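Local coordinates for intracellular protein transport protein USO1 (Saccharomyces cerevisiae S288c, PDB 6LSU) that tethers transport vesicles and is required for protein transport from the endoplasmic reticulum to the Golgi complex, here represented by its globular head, at residues A[149-154]-A[168-173]; A[266-271]-A[322-327]; A[153-158]-A[192-197]; A[687-690]-A[696-699]; A[316-321]-A[330-335]. All coordinates share one frame; numbering follows the deposited sequence.

Interaction 1: A[149-154]-A[168-173]; sequences HLLVEF and QLLEAV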
# COMPACT_ATOMS: atom_id res chain seq x y z
N HIS A 149 4.10 -30.68 23.47
CA HIS A 149 4.43 -31.88 22.67
C HIS A 149 3.27 -32.89 22.79
O HIS A 149 2.93 -33.56 21.79
CB HIS A 149 5.83 -32.41 23.02
CG HIS A 149 6.95 -31.48 22.65
ND1 HIS A 149 8.05 -31.89 21.92
CD2 HIS A 149 7.15 -30.16 22.90
CE1 HIS A 149 8.87 -30.87 21.75
NE2 HIS A 149 8.35 -29.80 22.34
N LEU A 150 2.58 -32.94 23.94
CA LEU A 150 1.43 -33.86 24.13
C LEU A 150 0.29 -33.42 23.20
O LEU A 150 -0.19 -34.25 22.36
CB LEU A 150 0.95 -33.85 25.58
CG LEU A 150 -0.31 -34.66 25.87
CD1 LEU A 150 -0.06 -36.13 25.67
CD2 LEU A 150 -0.83 -34.42 27.27
N LEU A 151 -0.09 -32.13 23.30
CA LEU A 151 -1.12 -31.50 22.43
C LEU A 151 -0.80 -31.81 20.97
O LEU A 151 -1.71 -32.26 20.18
CB LEU A 151 -1.14 -29.99 22.66
CG LEU A 151 -1.71 -29.54 23.99
CD1 LEU A 151 -1.61 -28.04 24.12
CD2 LEU A 151 -3.14 -30.01 24.18
N VAL A 152 0.45 -31.63 20.60
CA VAL A 152 0.81 -31.92 19.18
C VAL A 152 0.51 -33.40 18.89
O VAL A 152 -0.08 -33.69 17.84
CB VAL A 152 2.26 -31.55 18.91
CG1 VAL A 152 2.68 -32.07 17.54
CG2 VAL A 152 2.44 -30.05 19.05
N GLU A 153 0.80 -34.30 19.83
CA GLU A 153 0.64 -35.77 19.62
C GLU A 153 -0.85 -36.09 19.52
O GLU A 153 -1.15 -37.01 18.75
CB GLU A 153 1.37 -36.57 20.70
CG GLU A 153 2.22 -37.70 20.12
CD GLU A 153 3.41 -37.26 19.27
OE1 GLU A 153 3.51 -37.71 18.09
OE2 GLU A 153 4.23 -36.46 19.78
N PHE A 154 -1.74 -35.31 20.16
CA PHE A 154 -3.22 -35.42 20.04
C PHE A 154 -3.74 -35.32 18.59
O PHE A 154 -4.87 -35.78 18.31
CB PHE A 154 -3.93 -34.35 20.88
CG PHE A 154 -3.95 -34.61 22.37
CD1 PHE A 154 -3.70 -35.87 22.89
CD2 PHE A 154 -4.30 -33.59 23.25
CE1 PHE A 154 -3.73 -36.09 24.26
CE2 PHE A 154 -4.35 -33.83 24.61
CZ PHE A 154 -4.05 -35.08 25.12
N GLN A 168 -7.36 -25.08 18.49
CA GLN A 168 -7.95 -23.88 19.15
C GLN A 168 -7.13 -23.54 20.39
O GLN A 168 -6.85 -22.31 20.56
CB GLN A 168 -9.42 -24.12 19.47
CG GLN A 168 -10.25 -24.15 18.21
CD GLN A 168 -11.71 -24.53 18.42
OE1 GLN A 168 -12.05 -25.41 19.21
NE2 GLN A 168 -12.57 -23.88 17.67
N LEU A 169 -6.74 -24.53 21.20
CA LEU A 169 -6.02 -24.27 22.48
C LEU A 169 -4.66 -23.66 22.15
O LEU A 169 -4.30 -22.65 22.78
CB LEU A 169 -5.89 -25.56 23.31
CG LEU A 169 -5.30 -25.36 24.71
CD1 LEU A 169 -6.09 -24.33 25.51
CD2 LEU A 169 -5.26 -26.69 25.45
N LEU A 170 -3.97 -24.22 21.17
CA LEU A 170 -2.68 -23.68 20.65
C LEU A 170 -2.82 -22.26 20.10
O LEU A 170 -1.85 -21.47 20.26
CB LEU A 170 -2.17 -24.62 19.57
CG LEU A 170 -1.56 -25.89 20.16
CD1 LEU A 170 -1.07 -26.80 19.05
CD2 LEU A 170 -0.42 -25.53 21.13
N GLU A 171 -3.93 -21.96 19.41
CA GLU A 171 -4.20 -20.58 18.94
C GLU A 171 -4.31 -19.68 20.18
O GLU A 171 -3.84 -18.57 20.13
CB GLU A 171 -5.49 -20.48 18.12
CG GLU A 171 -5.42 -20.94 16.69
CD GLU A 171 -6.83 -20.85 16.07
OE1 GLU A 171 -7.16 -19.81 15.44
OE2 GLU A 171 -7.64 -21.78 16.28
N ALA A 172 -4.98 -20.12 21.23
CA ALA A 172 -5.17 -19.33 22.46
C ALA A 172 -3.82 -19.00 23.10
O ALA A 172 -3.57 -17.82 23.44
CB ALA A 172 -6.06 -20.08 23.40
N VAL A 173 -2.91 -19.97 23.18
CA VAL A 173 -1.59 -19.71 23.81
C VAL A 173 -0.74 -18.88 22.84
O VAL A 173 0.05 -18.07 23.33
CB VAL A 173 -0.92 -21.00 24.32
CG1 VAL A 173 -1.94 -21.90 25.02
CG2 VAL A 173 -0.18 -21.74 23.24
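Leu151 and Leu170 are the residues whose CA atoms come nearest between segments 149-154 and 168-173, with 8.2 Å between the CA of Leu151 and the CA of Leu170. At that spacing the main chains stay clear of each other and three leucines fill the gap. Leu151 reaches across from the first helix and presents its branched end to two neighbouring residues of the second. Its CD1 lies 4.1 Å from CD2 of Leu169 and equally far, 4.1 Å, from CD2 of Leu170, so that one methyl is seated between two. The second methyl, CD2 of Leu151, also touches CD2 of Leu169, again at 4.1 Å.

The two partners come from different directions. Leu169 stands at about a right angle to Leu151, whereas Leu170 runs antiparallel to it, the two chains sliding past each other. The difference begins at the first torsion: CG of Leu169 is anti to the backbone N (chi1 -173°), while CG of Leu170 is anti to the carbonyl carbon (chi1 -76°), and adjacent residues thereby bring their CD2 methyls to the same leucine end.

Both segments belong to ARM repeat 2, so this is packing within one repeat of the alpha-helical solenoid. From helix 78-91, Leu85 packs on Leu151, and Ile88 and Leu89 pack on Leu169; Leu213 of helix 204-218 packs on Leu170. All three leucines are buried and meet through methyl groups alone, with no polar atom taking part, which implies that shape fit and exclusion of water hold the two helices at this point.

Interaction 2: A[266-271]-A[322-327]; sequences YNTSNQ and NTVTTK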
# COMPACT_ATOMS: atom_id res chain seq x y z
N TYR A 266 9.38 -10.65 3.69
CA TYR A 266 10.78 -10.46 4.17
C TYR A 266 11.63 -11.72 3.97
O TYR A 266 12.78 -11.79 4.50
CB TYR A 266 10.78 -10.08 5.64
CG TYR A 266 9.95 -8.86 5.96
CD1 TYR A 266 9.99 -7.74 5.13
CD2 TYR A 266 9.13 -8.82 7.08
CE1 TYR A 266 9.23 -6.61 5.42
CE2 TYR A 266 8.37 -7.70 7.37
CZ TYR A 266 8.42 -6.59 6.54
OH TYR A 266 7.66 -5.49 6.82
N ASN A 267 11.13 -12.68 3.21
CA ASN A 267 11.77 -13.99 3.03
C ASN A 267 12.02 -14.18 1.54
O ASN A 267 11.16 -14.84 0.87
CB ASN A 267 10.90 -15.07 3.68
CG ASN A 267 11.69 -16.30 4.09
OD1 ASN A 267 12.45 -16.85 3.30
ND2 ASN A 267 11.49 -16.73 5.33
N THR A 268 13.13 -13.62 1.04
CA THR A 268 13.49 -13.59 -0.40
C THR A 268 13.55 -15.04 -0.88
O THR A 268 12.91 -15.37 -1.92
CB THR A 268 14.75 -12.75 -0.64
OG1 THR A 268 15.70 -13.02 0.39
CG2 THR A 268 14.49 -11.26 -0.56
N SER A 269 14.21 -15.90 -0.13
CA SER A 269 14.34 -17.33 -0.48
C SER A 269 12.93 -17.88 -0.67
O SER A 269 12.65 -18.48 -1.72
CB SER A 269 15.13 -18.10 0.56
OG SER A 269 15.01 -17.49 1.85
N ASN A 270 12.05 -17.64 0.30
CA ASN A 270 10.63 -18.10 0.21
C ASN A 270 9.96 -17.49 -1.04
O ASN A 270 9.15 -18.18 -1.70
CB ASN A 270 9.90 -17.79 1.51
CG ASN A 270 9.90 -18.97 2.46
OD1 ASN A 270 10.49 -19.99 2.15
ND2 ASN A 270 9.20 -18.84 3.57
N GLN A 271 10.30 -16.24 -1.38
CA GLN A 271 9.73 -15.53 -2.53
C GLN A 271 10.20 -16.23 -3.82
O GLN A 271 9.32 -16.73 -4.60
CB GLN A 271 10.08 -14.04 -2.46
CG GLN A 271 9.51 -13.31 -1.23
CD GLN A 271 10.16 -11.96 -1.08
OE1 GLN A 271 10.87 -11.53 -2.00
NE2 GLN A 271 9.93 -11.29 0.05
N ASN A 322 16.02 -4.93 -2.74
CA ASN A 322 16.49 -6.33 -2.58
C ASN A 322 17.26 -6.73 -3.84
O ASN A 322 16.96 -6.16 -4.92
CB ASN A 322 15.37 -7.35 -2.37
CG ASN A 322 14.47 -6.99 -1.21
OD1 ASN A 322 14.57 -5.88 -0.67
ND2 ASN A 322 13.60 -7.90 -0.83
N THR A 323 18.20 -7.68 -3.71
CA THR A 323 19.10 -8.12 -4.82
C THR A 323 18.30 -8.98 -5.81
O THR A 323 18.66 -8.97 -7.01
CB THR A 323 20.36 -8.80 -4.28
OG1 THR A 323 20.00 -9.75 -3.27
CG2 THR A 323 21.36 -7.82 -3.71
N VAL A 324 17.21 -9.62 -5.36
CA VAL A 324 16.43 -10.61 -6.16
C VAL A 324 15.33 -9.92 -6.99
O VAL A 324 14.72 -10.61 -7.85
CB VAL A 324 15.81 -11.72 -5.28
CG1 VAL A 324 16.31 -13.09 -5.68
CG2 VAL A 324 16.02 -11.47 -3.80
N THR A 325 15.10 -8.63 -6.76
CA THR A 325 13.99 -7.85 -7.35
C THR A 325 13.98 -8.04 -8.86
O THR A 325 12.89 -8.41 -9.42
CB THR A 325 14.11 -6.37 -6.97
OG1 THR A 325 14.02 -6.38 -5.55
CG2 THR A 325 13.03 -5.54 -7.62
N THR A 326 15.12 -7.76 -9.49
CA THR A 326 15.20 -7.89 -10.96
C THR A 326 14.76 -9.29 -11.34
O THR A 326 13.92 -9.38 -12.26
CB THR A 326 16.58 -7.53 -11.46
OG1 THR A 326 16.78 -6.20 -10.96
CG2 THR A 326 16.69 -7.60 -12.98
N LYS A 327 15.29 -10.32 -10.63
CA LYS A 327 15.02 -11.74 -10.92
C LYS A 327 13.50 -11.90 -10.84
O LYS A 327 12.90 -12.37 -11.85
CB LYS A 327 15.84 -12.64 -9.98
CG LYS A 327 15.82 -14.14 -10.31
CD LYS A 327 15.17 -15.01 -9.23
CE LYS A 327 15.25 -16.50 -9.51
NZ LYS A 327 14.61 -16.86 -10.81
O HOH W 1 11.46 -9.27 0.32
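Thr268 touches both Asn322 and Val324 across this contact, and the residue before it prepares the start of its helix. Asn267 occupies the N-cap position of helix 268-276: its OD1 accepts from the backbone N of Asn270 at 3.1 Å, with an N-H...O angle of 152°. The amide is gripped from its other end as well, because ND2 of Asn267 bonds to Gln225.

Thr268, the first residue of the helix, turns its methyl to segment 322-327. CG2 of Thr268 is anti to the carbonyl carbon, and this places it 3.5 Å from ND2 of Asn322 and 3.6 Å from CG2 of Val324. The same valine methyl also reaches CB of Thr268, so Val324 lies against the root of the branch as well as its tip.

The contact joins ARM repeat 5, which holds 266-271, to ARM repeat 6, which holds 322-327. It is a surface contact of modest extent between successive repeats of the solenoid.

Ser269 points away from the second segment. Its OG donates to OD1 of Asn267, 3.0 Å away, and reaches that oxygen from the face of the amide plane opposite to the one used by N of Asn270. Lys226 of helix 222-229 packs on Ser269 and on Asn270. At Gln271 a water lies between NE2 of Gln271 and ND2 of Asn322, but the bridge is doubtful: the first leg is too short to be reliable and the second is weak. NE2 of Gln271 is bonded also to the carbonyl of Leu264, which helps fix the orientation of the amide.

Interaction 3: A[153-158]-A[192-197]; sequences EFWEID and ISTMVS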
# COMPACT_ATOMS: atom_id res chain seq x y z
N GLU A 153 0.80 -34.30 19.83
CA GLU A 153 0.64 -35.77 19.62
C GLU A 153 -0.85 -36.09 19.52
O GLU A 153 -1.15 -37.01 18.75
CB GLU A 153 1.37 -36.57 20.70
CG GLU A 153 2.22 -37.70 20.12
CD GLU A 153 3.41 -37.26 19.27
OE1 GLU A 153 3.51 -37.71 18.09
OE2 GLU A 153 4.23 -36.46 19.78
N PHE A 154 -1.74 -35.31 20.16
CA PHE A 154 -3.22 -35.42 20.04
C PHE A 154 -3.74 -35.32 18.59
O PHE A 154 -4.87 -35.78 18.31
CB PHE A 154 -3.93 -34.35 20.88
CG PHE A 154 -3.95 -34.61 22.37
CD1 PHE A 154 -3.70 -35.87 22.89
CD2 PHE A 154 -4.30 -33.59 23.25
CE1 PHE A 154 -3.73 -36.09 24.26
CE2 PHE A 154 -4.35 -33.83 24.61
CZ PHE A 154 -4.05 -35.08 25.12
N TRP A 155 -3.00 -34.70 17.66
CA TRP A 155 -3.43 -34.62 16.24
C TRP A 155 -3.42 -36.01 15.59
O TRP A 155 -3.98 -36.15 14.50
CB TRP A 155 -2.60 -33.60 15.45
CG TRP A 155 -2.90 -32.18 15.83
CD1 TRP A 155 -4.10 -31.69 16.30
CD2 TRP A 155 -1.98 -31.07 15.85
NE1 TRP A 155 -3.99 -30.35 16.56
CE2 TRP A 155 -2.71 -29.93 16.27
CE3 TRP A 155 -0.64 -30.92 15.52
CZ2 TRP A 155 -2.12 -28.67 16.38
CZ3 TRP A 155 -0.06 -29.66 15.60
CH2 TRP A 155 -0.79 -28.55 16.04
N GLU A 156 -2.79 -37.01 16.21
CA GLU A 156 -2.81 -38.41 15.70
C GLU A 156 -4.10 -39.09 16.18
O GLU A 156 -4.57 -39.99 15.50
CB GLU A 156 -1.55 -39.17 16.14
CG GLU A 156 -0.24 -38.44 15.96
CD GLU A 156 -0.01 -37.88 14.56
OE1 GLU A 156 -0.56 -38.47 13.58
OE2 GLU A 156 0.71 -36.82 14.42
N ILE A 157 -4.70 -38.68 17.29
CA ILE A 157 -6.00 -39.25 17.74
C ILE A 157 -6.99 -39.12 16.59
O ILE A 157 -6.98 -38.11 15.90
CB ILE A 157 -6.54 -38.57 19.02
CG1 ILE A 157 -5.57 -38.76 20.19
CG2 ILE A 157 -7.93 -39.10 19.35
CD1 ILE A 157 -6.09 -38.20 21.53
N ASP A 158 -7.83 -40.14 16.44
CA ASP A 158 -8.81 -40.30 15.35
C ASP A 158 -10.14 -39.71 15.85
O ASP A 158 -11.18 -40.39 15.73
CB ASP A 158 -8.85 -41.77 14.92
CG ASP A 158 -9.95 -42.06 13.92
OD1 ASP A 158 -9.77 -41.65 12.75
OD2 ASP A 158 -11.00 -42.64 14.35
N ILE A 192 5.72 -28.94 12.78
CA ILE A 192 5.22 -28.11 11.66
C ILE A 192 4.62 -29.03 10.57
O ILE A 192 3.48 -28.79 10.10
CB ILE A 192 6.36 -27.22 11.11
CG1 ILE A 192 6.98 -26.28 12.16
CG2 ILE A 192 5.90 -26.49 9.87
CD1 ILE A 192 5.97 -25.54 13.04
N SER A 193 5.34 -30.06 10.15
CA SER A 193 4.91 -30.95 9.03
C SER A 193 3.51 -31.44 9.35
O SER A 193 2.70 -31.55 8.43
CB SER A 193 5.83 -32.13 8.79
OG SER A 193 7.11 -31.84 9.31
N THR A 194 3.30 -31.74 10.62
CA THR A 194 2.03 -32.31 11.14
C THR A 194 0.94 -31.25 11.00
O THR A 194 -0.04 -31.61 10.37
CB THR A 194 2.16 -32.80 12.59
OG1 THR A 194 3.16 -33.81 12.61
CG2 THR A 194 0.87 -33.36 13.14
N MET A 195 1.16 -30.04 11.55
CA MET A 195 0.31 -28.83 11.37
C MET A 195 -0.07 -28.62 9.90
O MET A 195 -1.28 -28.56 9.58
CB MET A 195 1.04 -27.58 11.83
CG MET A 195 0.50 -26.98 13.07
SD MET A 195 1.21 -25.32 13.24
CE MET A 195 1.40 -25.33 15.03
N VAL A 196 0.93 -28.55 9.02
CA VAL A 196 0.65 -28.38 7.57
C VAL A 196 -0.30 -29.51 7.13
O VAL A 196 -1.25 -29.23 6.34
CB VAL A 196 1.94 -28.33 6.73
CG1 VAL A 196 1.61 -28.35 5.25
CG2 VAL A 196 2.79 -27.12 7.08
N SER A 197 -0.14 -30.72 7.68
CA SER A 197 -0.95 -31.90 7.28
C SER A 197 -2.40 -31.73 7.71
O SER A 197 -3.28 -32.27 6.98
CB SER A 197 -0.37 -33.19 7.78
OG SER A 197 0.99 -33.33 7.37
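Trp155 meets segment 192-197 with the six-membered part of its indole. At the ring edge, near the ring plane, sits CG2 of Thr194, 3.7 Å from CE3 of Trp155. Met195 arrives obliquely at the far end of the ring, its CG 3.6 Å from CH2 of Trp155, and its CE touches the same carbon more loosely at 4.0 Å. Thr166, Ile167 and Leu170 of helix 160-174 and Leu213 of helix 204-218 also touch the Trp155 side chain, and Leu213 packs on Met195 as well.

The contact links ARM repeat 2, which holds Trp155, to helix 191-198 in ARM repeat 3, and so spans two successive repeats of the solenoid.

Thr194 uses its two branches separately. OG1 lies beside the backbone N (chi1 -60°) and is hydrogen-bonded to the carbonyl of Thr190 one turn back in the chain, which leaves CG2 anti to that N and facing the tryptophan. Glu156, on the more exposed side, bends at chi2 (-52°) and brings its carboxylate to the same methyl, with OE2 of Glu156 3.7 Å from CG2 of Thr194.

Interaction 4: A[687-690]-A[696-699]; sequences LTPE and LPKV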
# COMPACT_ATOMS: atom_id res chain seq x y z
N LEU A 687 -0.52 9.88 -1.24
CA LEU A 687 -1.73 9.03 -1.36
C LEU A 687 -2.62 9.29 -0.15
O LEU A 687 -2.05 9.55 0.94
CB LEU A 687 -1.30 7.57 -1.41
CG LEU A 687 -0.75 7.09 -2.74
CD1 LEU A 687 0.38 6.10 -2.51
CD2 LEU A 687 -1.85 6.49 -3.61
N THR A 688 -3.94 9.21 -0.35
CA THR A 688 -4.97 9.35 0.73
C THR A 688 -4.57 10.53 1.61
O THR A 688 -4.26 10.36 2.79
CB THR A 688 -5.15 8.01 1.47
OG1 THR A 688 -5.19 6.96 0.50
CG2 THR A 688 -6.41 7.94 2.30
N PRO A 689 -4.53 11.74 1.03
CA PRO A 689 -4.18 12.97 1.77
C PRO A 689 -5.40 13.64 2.42
O PRO A 689 -6.52 13.26 2.05
CB PRO A 689 -3.69 13.84 0.61
CG PRO A 689 -4.70 13.51 -0.48
CD PRO A 689 -4.86 12.01 -0.38
N GLU A 690 -5.18 14.67 3.24
CA GLU A 690 -6.30 15.43 3.86
C GLU A 690 -7.03 16.26 2.80
O GLU A 690 -6.43 16.57 1.76
CB GLU A 690 -5.81 16.30 5.02
CG GLU A 690 -6.90 16.50 6.06
CD GLU A 690 -6.58 17.43 7.22
OE1 GLU A 690 -7.37 17.45 8.20
OE2 GLU A 690 -5.55 18.14 7.14
N LEU A 696 -10.79 19.16 -2.13
CA LEU A 696 -9.50 19.04 -2.86
C LEU A 696 -8.43 18.56 -1.88
O LEU A 696 -8.35 18.99 -0.74
CB LEU A 696 -9.09 20.39 -3.48
CG LEU A 696 -9.85 20.81 -4.74
CD1 LEU A 696 -9.22 22.05 -5.36
CD2 LEU A 696 -9.91 19.70 -5.77
N PRO A 697 -7.56 17.64 -2.30
CA PRO A 697 -6.44 17.25 -1.46
C PRO A 697 -5.59 18.47 -1.08
O PRO A 697 -5.47 19.34 -1.88
CB PRO A 697 -5.66 16.30 -2.36
CG PRO A 697 -6.73 15.74 -3.26
CD PRO A 697 -7.63 16.91 -3.57
N LYS A 698 -4.98 18.45 0.11
CA LYS A 698 -4.10 19.53 0.61
C LYS A 698 -2.68 19.23 0.13
O LYS A 698 -1.75 18.98 0.99
CB LYS A 698 -4.20 19.66 2.13
CG LYS A 698 -5.57 20.11 2.62
CD LYS A 698 -5.61 20.34 4.10
CE LYS A 698 -6.99 20.69 4.60
NZ LYS A 698 -6.95 21.42 5.88
N VAL A 699 -2.54 19.27 -1.20
CA VAL A 699 -1.27 18.95 -1.92
C VAL A 699 -0.99 20.18 -2.78
O VAL A 699 -1.84 20.48 -3.68
CB VAL A 699 -1.38 17.65 -2.74
CG1 VAL A 699 -0.18 17.41 -3.64
CG2 VAL A 699 -1.58 16.45 -1.84
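Glu690 and Lys698 lie side by side across a loop that doubles back between helices 660-673 and 703-711, in the head region of the Uso1/p115 family. Lys698 is the centre of an inverse gamma turn, and no regular strand forms on either side. One backbone hydrogen bond closes the turn between Glu690 and Lys698, from N of Lys698 to O of Glu690 at 2.9 Å, with an N-H...O angle of 148°. The same carbonyl oxygen also receives a CA-H...O contact from Pro697, whose CA is 3.3 Å from O of Glu690.

The side chains fall into two pairs, each lying side by side and pointing the same way. In the first, Glu690 and Lys698 both extend beyond CG, and the aliphatic part of the lysine runs beside the glutamate: CD of Lys698 is 4.1 Å from CB of Glu690. The carboxylate and the ammonium group end close together, but the salt bridge from OE2 of Glu690 to NZ of Lys698 is long, and on an exposed surface it probably contributes little.

The second pair consists of the rings of Pro689 and Pro697. Phe421 of helix 421-435 packs on both prolines, and Phe515 of helix 514-528 covers Pro697 and Val699, so that the apolar side of the loop is laid against these two helices. The hydrophilic pair stands on the other, solvent-exposed part of the contact. Val699 adds a looser touch, its CG2 4.2 Å from CB of Pro689. The tightest meeting of the rings is between CG of Pro689 and CB of Pro697, at 3.5 Å.

Interaction 5: A[316-321]-A[330-335]; sequences LTVEPG and NALLDS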
# COMPACT_ATOMS: atom_id res chain seq x y z
N LEU A 316 5.20 -7.94 -2.67
CA LEU A 316 6.25 -8.54 -1.78
C LEU A 316 7.46 -9.06 -2.55
O LEU A 316 8.59 -8.76 -2.11
CB LEU A 316 5.62 -9.70 -1.00
CG LEU A 316 4.57 -9.24 -0.00
CD1 LEU A 316 4.01 -10.41 0.78
CD2 LEU A 316 5.17 -8.18 0.90
N THR A 317 7.24 -9.82 -3.62
CA THR A 317 8.31 -10.53 -4.35
C THR A 317 9.20 -9.52 -5.05
O THR A 317 10.34 -9.90 -5.35
CB THR A 317 7.80 -11.59 -5.35
OG1 THR A 317 7.44 -11.01 -6.60
CG2 THR A 317 6.66 -12.38 -4.76
N VAL A 318 8.75 -8.27 -5.26
CA VAL A 318 9.44 -7.23 -6.08
C VAL A 318 9.59 -5.95 -5.25
O VAL A 318 9.51 -4.79 -5.83
CB VAL A 318 8.70 -6.96 -7.40
CG1 VAL A 318 8.68 -8.16 -8.30
CG2 VAL A 318 7.29 -6.48 -7.18
N GLU A 319 9.78 -6.11 -3.94
CA GLU A 319 10.10 -4.96 -3.04
C GLU A 319 11.41 -4.33 -3.54
O GLU A 319 12.43 -5.00 -3.63
CB GLU A 319 10.15 -5.45 -1.58
CG GLU A 319 10.66 -4.43 -0.56
CD GLU A 319 10.84 -4.93 0.87
OE1 GLU A 319 11.34 -4.15 1.71
OE2 GLU A 319 10.49 -6.11 1.16
N PRO A 320 11.43 -3.03 -3.86
CA PRO A 320 12.65 -2.38 -4.37
C PRO A 320 13.80 -2.37 -3.35
O PRO A 320 13.52 -2.25 -2.16
CB PRO A 320 12.21 -0.94 -4.68
CG PRO A 320 10.96 -0.73 -3.85
CD PRO A 320 10.30 -2.09 -3.74
N GLY A 321 15.04 -2.52 -3.84
CA GLY A 321 16.28 -2.48 -3.03
C GLY A 321 16.83 -3.86 -2.70
O GLY A 321 18.03 -3.91 -2.37
N ASN A 330 11.57 -10.02 -13.57
CA ASN A 330 11.79 -10.83 -14.80
C ASN A 330 10.92 -12.09 -14.76
O ASN A 330 10.22 -12.33 -15.73
CB ASN A 330 13.28 -11.18 -14.95
CG ASN A 330 14.16 -10.01 -15.32
OD1 ASN A 330 13.68 -8.98 -15.78
ND2 ASN A 330 15.46 -10.18 -15.19
N ALA A 331 10.92 -12.81 -13.64
CA ALA A 331 10.02 -13.96 -13.41
C ALA A 331 8.56 -13.54 -13.65
O ALA A 331 7.85 -14.22 -14.42
CB ALA A 331 10.24 -14.54 -12.03
N LEU A 332 8.10 -12.45 -13.02
CA LEU A 332 6.66 -12.04 -13.13
C LEU A 332 6.32 -11.64 -14.58
O LEU A 332 5.12 -11.77 -14.97
CB LEU A 332 6.37 -10.89 -12.17
CG LEU A 332 6.33 -11.28 -10.70
CD1 LEU A 332 6.57 -10.06 -9.84
CD2 LEU A 332 5.03 -11.96 -10.36
N LEU A 333 7.32 -11.16 -15.33
CA LEU A 333 7.12 -10.69 -16.71
C LEU A 333 6.95 -11.90 -17.63
O LEU A 333 6.16 -11.79 -18.60
CB LEU A 333 8.30 -9.81 -17.14
CG LEU A 333 8.04 -8.32 -17.08
CD1 LEU A 333 9.19 -7.61 -17.76
CD2 LEU A 333 6.73 -7.94 -17.75
N ASP A 334 7.59 -13.01 -17.27
CA ASP A 334 7.53 -14.30 -18.01
C ASP A 334 6.24 -15.06 -17.67
O ASP A 334 6.21 -16.29 -17.88
CB ASP A 334 8.74 -15.18 -17.68
CG ASP A 334 8.94 -16.31 -18.68
OD1 ASP A 334 8.26 -16.28 -19.75
OD2 ASP A 334 9.79 -17.19 -18.41
N SER A 335 5.21 -14.39 -17.16
CA SER A 335 3.86 -14.97 -16.96
C SER A 335 2.81 -13.98 -17.46
O SER A 335 3.20 -13.03 -18.15
CB SER A 335 3.64 -15.36 -15.50
OG SER A 335 3.48 -14.22 -14.67
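The last part of helix 301-317 and the residues leading on from it, where ARM repeat 5 passes into ARM repeat 6, are packed against helix 325-333 through a buried contact of three residues. Leu332 lies at its middle. A single methyl, CD1 of Leu332, meets both partners: it is 3.5 Å from OG1 of Thr317 and close to CG1 of Val318, by a separation too short to be taken literally at this resolution.

Both partners cross the leucine obliquely. CG of Leu332 is anti to the carbonyl carbon (chi1 -72°), which sends the branched end over toward Thr317 and Val318. OG1 of Thr317 is not left to the leucine alone, for it is hydrogen-bonded to the carbonyl of Val314 and so has a polar partner despite the apolar neighbour.

In an armadillo solenoid, helices of successive repeats are stacked with short turns between them, and this contact folds the end of one helix and the start of such a turn onto the helix that follows. Leu280 of helix 280-287 presses on Leu332, while Asn364 of helix 354-366 packs on Val318.

Just past the end of helix 325-333, OG of Ser335 donates to O of Leu332 at 3.0 Å, standing above the carbonyl plane. The same hydroxyl oxygen caps N of Val337, at the start of the next helix.

How the interactions relate
Along the chain, interactions 1 and 3 come first, then 2 and 5, with 4 last. Interactions 1 and 3 share helix 145-154, with centres 10 Å apart; they touch where Leu170 packs on Trp155, joining packing within ARM repeat 2 to its junction with repeat 3. Interactions 2 and 5 both use helix 325-333, with centres 8 Å apart and segments that alternate in sequence, and a probable hydrogen bond from Thr325 to Glu319 connects them. The two pairs lie over 30 Å apart between centres. These four local contacts join neighbouring helices and repeats in series, as expected of an elongated armadillo solenoid. Interaction 4 stands apart, about 30 Å from interaction 5 between centres.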